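Long-range contacts in malonyl CoA reductase (malonate semialdehyde-forming) (Sulfolobus tokodaii, PDB 2EP5), which probably catalyses the NADPH-dependent reduction of malonyl-CoA to 3-oxopropanoate, and belongs to the aspartate-semialdehyde dehydrogenase family: residues G101-S106 and K142-K147; R112-V117 and E137-K142. All blocks are in the same frame, centred on the assembly; numbering follows the deposited sequence.

Contact 1: residues G101-S106 and K142-K147; sequences GKIVVS and KGILVK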
loop_
_atom_site.group_PDB
_atom_site.type_symbol
_atom_site.label_atom_id
_atom_site.label_comp_id
_atom_site.label_asym_id
_atom_site.label_seq_id
_atom_site.Cartn_x
_atom_site.Cartn_y
_atom_site.Cartn_z
ATOM N N GLY A 101 -11.865 -13.668 44.049
ATOM C CA GLY A 101 -11.865 -12.367 44.700
ATOM C C GLY A 101 -11.124 -11.221 44.029
ATOM O O GLY A 101 -11.091 -10.114 44.563
ATOM N N LYS A 102 -10.528 -11.461 42.870
ATOM C CA LYS A 102 -9.796 -10.403 42.174
ATOM C C LYS A 102 -10.710 -9.386 41.505
ATOM O O LYS A 102 -11.804 -9.732 41.052
ATOM C CB LYS A 102 -8.885 -11.005 41.100
ATOM C CG LYS A 102 -7.743 -11.858 41.633
ATOM C CD LYS A 102 -6.532 -11.024 42.036
ATOM C CE LYS A 102 -6.811 -10.112 43.209
ATOM N NZ LYS A 102 -5.612 -9.313 43.552
ATOM N N ILE A 103 -10.266 -8.131 41.466
ATOM C CA ILE A 103 -11.009 -7.074 40.779
ATOM C C ILE A 103 -10.427 -7.062 39.355
ATOM O O ILE A 103 -9.241 -6.776 39.162
ATOM C CB ILE A 103 -10.774 -5.688 41.410
ATOM C CG1 ILE A 103 -11.366 -5.641 42.823
ATOM C CG2 ILE A 103 -11.402 -4.614 40.529
ATOM C CD1 ILE A 103 -11.185 -4.310 43.514
ATOM N N VAL A 104 -11.257 -7.390 38.367
ATOM C CA VAL A 104 -10.807 -7.445 36.980
ATOM C C VAL A 104 -11.491 -6.428 36.073
ATOM O O VAL A 104 -12.721 -6.305 36.083
ATOM C CB VAL A 104 -11.058 -8.854 36.376
ATOM C CG1 VAL A 104 -10.549 -8.912 34.944
ATOM C CG2 VAL A 104 -10.389 -9.919 37.226
ATOM N N VAL A 105 -10.684 -5.709 35.291
ATOM C CA VAL A 105 -11.168 -4.724 34.317
ATOM C C VAL A 105 -10.608 -5.224 32.984
ATOM O O VAL A 105 -9.390 -5.217 32.759
ATOM C CB VAL A 105 -10.628 -3.306 34.597
ATOM C CG1 VAL A 105 -11.218 -2.320 33.593
ATOM C CG2 VAL A 105 -10.982 -2.880 36.009
ATOM N N SER A 106 -11.502 -5.659 32.104
ATOM C CA SER A 106 -11.094 -6.243 30.835
ATOM C C SER A 106 -11.732 -5.672 29.577
ATOM O O SER A 106 -12.899 -5.257 29.594
ATOM C CB SER A 106 -11.365 -7.750 30.895
ATOM O OG SER A 106 -11.427 -8.316 29.604
ATOM N N LYS A 142 -16.743 -13.471 44.688
ATOM C CA LYS A 142 -16.017 -12.833 45.775
ATOM C C LYS A 142 -15.292 -11.643 45.146
ATOM O O LYS A 142 -14.830 -10.740 45.842
ATOM C CB LYS A 142 -14.978 -13.791 46.363
ATOM C CG LYS A 142 -15.554 -15.055 46.968
ATOM C CD LYS A 142 -14.462 -16.047 47.370
ATOM C CE LYS A 142 -13.514 -15.475 48.417
ATOM N NZ LYS A 142 -12.519 -16.488 48.896
ATOM N N GLY A 143 -15.201 -11.655 43.817
ATOM C CA GLY A 143 -14.513 -10.593 43.107
ATOM C C GLY A 143 -15.391 -9.584 42.392
ATOM O O GLY A 143 -16.603 -9.536 42.596
ATOM N N ILE A 144 -14.756 -8.780 41.546
ATOM C CA ILE A 144 -15.421 -7.738 40.775
ATOM C C ILE A 144 -15.007 -7.811 39.303
ATOM O O ILE A 144 -13.829 -7.977 38.990
ATOM C CB ILE A 144 -15.042 -6.337 41.312
ATOM C CG1 ILE A 144 -15.656 -6.116 42.696
ATOM C CG2 ILE A 144 -15.469 -5.262 40.325
ATOM C CD1 ILE A 144 -17.180 -6.223 42.738
ATOM N N LEU A 145 -15.977 -7.689 38.402
ATOM C CA LEU A 145 -15.694 -7.720 36.972
ATOM C C LEU A 145 -16.318 -6.525 36.263
ATOM O O LEU A 145 -17.515 -6.237 36.424
ATOM C CB LEU A 145 -16.209 -9.013 36.336
ATOM C CG LEU A 145 -15.926 -9.126 34.834
ATOM C CD1 LEU A 145 -14.431 -9.111 34.599
ATOM C CD2 LEU A 145 -16.518 -10.401 34.276
ATOM N N VAL A 146 -15.491 -5.823 35.491
ATOM C CA VAL A 146 -15.926 -4.659 34.720
ATOM C C VAL A 146 -15.463 -4.879 33.282
ATOM O O VAL A 146 -14.386 -5.426 33.040
ATOM C CB VAL A 146 -15.309 -3.341 35.265
ATOM C CG1 VAL A 146 -15.773 -2.157 34.418
ATOM C CG2 VAL A 146 -15.720 -3.133 36.729
ATOM N N LYS A 147 -16.273 -4.466 32.323
ATOM C CA LYS A 147 -15.902 -4.662 30.938
ATOM C C LYS A 147 -15.864 -3.385 30.126
ATOM O O LYS A 147 -16.473 -2.379 30.483
ATOM C CB LYS A 147 -16.859 -5.664 30.292
ATOM C CG LYS A 147 -16.573 -7.115 30.663
ATOM C CD LYS A 147 -15.311 -7.613 29.958
ATOM C CE LYS A 147 -14.905 -8.991 30.436
ATOM N NZ LYS A 147 -13.930 -9.631 29.513
#

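Contact 2: residues R112-V117 and E137-K142; sequences RMDPDV and ERKGWK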
loop_
_atom_site.group_PDB
_atom_site.type_symbol
_atom_site.label_atom_id
_atom_site.label_comp_id
_atom_site.label_asym_id
_atom_site.label_seq_id
_atom_site.Cartn_x
_atom_site.Cartn_y
_atom_site.Cartn_z
ATOM N N ARG A 112 -19.263 -8.979 28.266
ATOM C CA ARG A 112 -19.605 -7.587 27.963
ATOM C C ARG A 112 -21.097 -7.293 28.026
ATOM O O ARG A 112 -21.505 -6.198 28.420
ATOM C CB ARG A 112 -19.094 -7.187 26.583
ATOM C CG ARG A 112 -17.648 -6.765 26.531
ATOM C CD ARG A 112 -17.340 -6.300 25.116
ATOM N NE ARG A 112 -15.917 -6.185 24.822
ATOM C CZ ARG A 112 -15.421 -6.344 23.601
ATOM N NH1 ARG A 112 -16.238 -6.627 22.591
ATOM N NH2 ARG A 112 -14.119 -6.222 23.381
ATOM N N MET A 113 -21.909 -8.269 27.641
ATOM C CA MET A 113 -23.350 -8.085 27.645
ATOM C C MET A 113 -24.055 -8.746 28.836
ATOM O O MET A 113 -25.276 -8.906 28.833
ATOM C CB MET A 113 -23.936 -8.581 26.318
ATOM C CG MET A 113 -23.464 -7.786 25.092
ATOM S SD MET A 113 -23.810 -5.987 25.182
ATOM C CE MET A 113 -25.614 -5.953 24.968
ATOM N N ASP A 114 -23.290 -9.116 29.860
ATOM C CA ASP A 114 -23.872 -9.721 31.054
ATOM C C ASP A 114 -24.562 -8.588 31.799
ATOM O O ASP A 114 -23.939 -7.578 32.105
ATOM C CB ASP A 114 -22.787 -10.343 31.937
ATOM C CG ASP A 114 -23.363 -11.101 33.128
ATOM O OD1 ASP A 114 -24.048 -10.478 33.968
ATOM O OD2 ASP A 114 -23.134 -12.321 33.222
ATOM N N PRO A 115 -25.865 -8.739 32.087
ATOM C CA PRO A 115 -26.717 -7.770 32.791
ATOM C C PRO A 115 -26.190 -7.294 34.141
ATOM O O PRO A 115 -26.588 -6.233 34.620
ATOM C CB PRO A 115 -28.042 -8.515 32.942
ATOM C CG PRO A 115 -28.058 -9.426 31.759
ATOM C CD PRO A 115 -26.643 -9.935 31.715
ATOM N N ASP A 116 -25.306 -8.073 34.760
ATOM C CA ASP A 116 -24.748 -7.693 36.056
ATOM C C ASP A 116 -23.341 -7.124 35.932
ATOM O O ASP A 116 -22.721 -6.745 36.930
ATOM C CB ASP A 116 -24.713 -8.895 37.001
ATOM C CG ASP A 116 -26.074 -9.527 37.182
ATOM O OD1 ASP A 116 -27.056 -8.779 37.381
ATOM O OD2 ASP A 116 -26.156 -10.772 37.131
ATOM N N VAL A 117 -22.835 -7.063 34.705
ATOM C CA VAL A 117 -21.494 -6.555 34.475
ATOM C C VAL A 117 -21.542 -5.230 33.727
ATOM O O VAL A 117 -22.127 -5.129 32.649
ATOM C CB VAL A 117 -20.663 -7.574 33.675
ATOM C CG1 VAL A 117 -19.245 -7.078 33.503
ATOM C CG2 VAL A 117 -20.684 -8.920 34.388
ATOM N N GLU A 137 -23.325 -10.321 45.055
ATOM C CA GLU A 137 -24.515 -11.039 45.502
ATOM C C GLU A 137 -25.266 -11.684 44.336
ATOM O O GLU A 137 -25.777 -12.795 44.467
ATOM C CB GLU A 137 -25.443 -10.080 46.246
ATOM C CG GLU A 137 -26.729 -10.698 46.745
ATOM C CD GLU A 137 -27.706 -9.652 47.258
ATOM O OE1 GLU A 137 -27.302 -8.821 48.098
ATOM O OE2 GLU A 137 -28.880 -9.659 46.820
ATOM N N ARG A 138 -25.329 -10.989 43.199
ATOM C CA ARG A 138 -26.028 -11.513 42.029
ATOM C C ARG A 138 -25.336 -12.688 41.348
ATOM O O ARG A 138 -25.995 -13.656 40.977
ATOM C CB ARG A 138 -26.252 -10.407 40.999
ATOM C CG ARG A 138 -27.337 -9.426 41.374
ATOM C CD ARG A 138 -27.335 -8.223 40.454
ATOM N NE ARG A 138 -28.376 -7.272 40.820
ATOM C CZ ARG A 138 -28.606 -6.122 40.192
ATOM N NH1 ARG A 138 -27.864 -5.760 39.146
ATOM N NH2 ARG A 138 -29.580 -5.331 40.615
ATOM N N LYS A 139 -24.019 -12.609 41.172
ATOM C CA LYS A 139 -23.279 -13.691 40.514
ATOM C C LYS A 139 -22.718 -14.670 41.534
ATOM O O LYS A 139 -22.319 -15.781 41.187
ATOM C CB LYS A 139 -22.115 -13.135 39.683
ATOM C CG LYS A 139 -22.490 -12.056 38.686
ATOM C CD LYS A 139 -23.408 -12.569 37.587
ATOM C CE LYS A 139 -22.678 -13.490 36.631
ATOM N NZ LYS A 139 -23.537 -13.868 35.476
ATOM N N GLY A 140 -22.689 -14.251 42.793
ATOM C CA GLY A 140 -22.141 -15.104 43.829
ATOM C C GLY A 140 -20.628 -15.121 43.713
ATOM O O GLY A 140 -19.991 -16.148 43.946
ATOM N N TRP A 141 -20.051 -13.980 43.342
ATOM C CA TRP A 141 -18.601 -13.857 43.197
ATOM C C TRP A 141 -18.001 -13.153 44.398
ATOM O O TRP A 141 -18.651 -12.319 45.023
ATOM C CB TRP A 141 -18.216 -13.006 41.972
ATOM C CG TRP A 141 -18.647 -13.498 40.638
ATOM C CD1 TRP A 141 -18.898 -14.787 40.275
ATOM C CD2 TRP A 141 -18.776 -12.713 39.450
ATOM N NE1 TRP A 141 -19.173 -14.857 38.928
ATOM C CE2 TRP A 141 -19.103 -13.598 38.397
ATOM C CE3 TRP A 141 -18.645 -11.349 39.171
ATOM C CZ2 TRP A 141 -19.298 -13.163 37.081
ATOM C CZ3 TRP A 141 -18.841 -10.911 37.853
ATOM C CH2 TRP A 141 -19.164 -11.820 36.829
ATOM N N LYS A 142 -16.743 -13.471 44.688
ATOM C CA LYS A 142 -16.017 -12.833 45.775
ATOM C C LYS A 142 -15.292 -11.643 45.146
ATOM O O LYS A 142 -14.830 -10.740 45.842
ATOM C CB LYS A 142 -14.978 -13.791 46.363
ATOM C CG LYS A 142 -15.554 -15.055 46.968
ATOM C CD LYS A 142 -14.462 -16.047 47.370
ATOM C CE LYS A 142 -13.514 -15.475 48.417
ATOM N NZ LYS A 142 -12.519 -16.488 48.896
HETATM O O HOH W 1 -26.188 -12.489 34.378
HETATM O O HOH W 2 -24.735 -6.246 39.332
#

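Contact 1: residues G101-S106 and K142-K147
K147 NZ is held by three oxygens: S106 OG across the strand pair at 2.8 Å, the carboxylate of E94 in a salt bridge, and the carbonyl of A108. S106 OG is itself bonded to the other carboxylate oxygen of E94 and to the backbone N of A108, so ammonium, hydroxyl and carboxylate close a small network. Torsions place both groups: OG stands anti to the backbone N, while the lysine chain bends at chi2 (-73°) and crosses to the neighbouring strand, its CD 3.4 Å from S106 O.

Behind this network lies a parallel strand pair, 103-106 with 144-147, inclined at only 11°. It forms one edge of the six-stranded parallel sheet of the Rossmann-type NAD-binding domain, 144-147 being the outermost strand on that side within the chain and 80-83 lying on the far side of 103-106. Four backbone bonds join the pair. V104 N to I144 O is the shortest, 2.7 Å and almost straight at 178°, whereas I144 N meets K102 O from above the carbonyl plane. On one face I103 and I144 lie side by side, CG1 of I103 4.0 Å from CB of I144, and L132 of helix 132-140 packs on I144 and V146. On the other face L145 CD1 reaches V104 CB at 3.8 Å, beside V98 of helix 87-99.

Aliphatic packing thus accompanies the ladder until S106 and K147, where a buried ammonium is paired with a carboxylate; the nearby E94 charge would be expected to favour the protonated form of K147.

Contact 2: residues R112-V117 and E137-K142
The 112-117 loop makes a type I beta turn from D114 to V117, closed by V117 N on D114 O at 2.9 Å, and approaches the C-terminal part of helix 132-140 no closer than 7.2 Å between the CA atoms of D116 and R138. An Asx turn is superimposed on it: D114 OD1 accepts from D116 N through its anti lone pair. The other oxygen, OD2, offers its syn lone pair to K139 NZ, tip to tip, in a 2.8 Å salt bridge. K139 gets there by bending at chi2 and chi3. Water 1 ties the cluster together, donating to D114 OD1 and D116 OD2 and accepting from K139 NZ.

D116 crosses R138 obliquely, the carboxylate and guanidinium planes 47° apart. Its OD1 lies 3.6 Å from R138 NH1 in a longer salt bridge and its OD2 3.3 Å from K139 CD, so the carboxylate rests against both stems; R138 NH2 binds the carbonyl of N222. The bridge joins a Rossmann-domain loop to helix 132-140, which packs on I144 and V146. Alongside, K139 CB sits 3.2 Å above the plane of the W141 ring, over its centre, and V117 CG2 touches W141 CH2 at 4.1 Å.

How the contacts relate
Contact 1 is largely buried and contact 2 only partly so, their centres about 10 Å apart. In sequence, contact 2 is nested inside the loop that contact 1 closes; helix 132-140 is followed, after a short turn, by strand 144-147, and K142 lies in a segment of each contact without touching 112-117. Contact 1 relies on regular backbone bonding and aliphatic packing, with one buried polar network at its C-terminal end; contact 2 lacks a backbone ladder and uses carboxylates, basic side chains and bridging water. V117 connects the two: its CG1 packs 3.5 Å from L145 O and 3.9 Å from K147 CG. The loop thereby borders the edge strand as well as the helix preceding it.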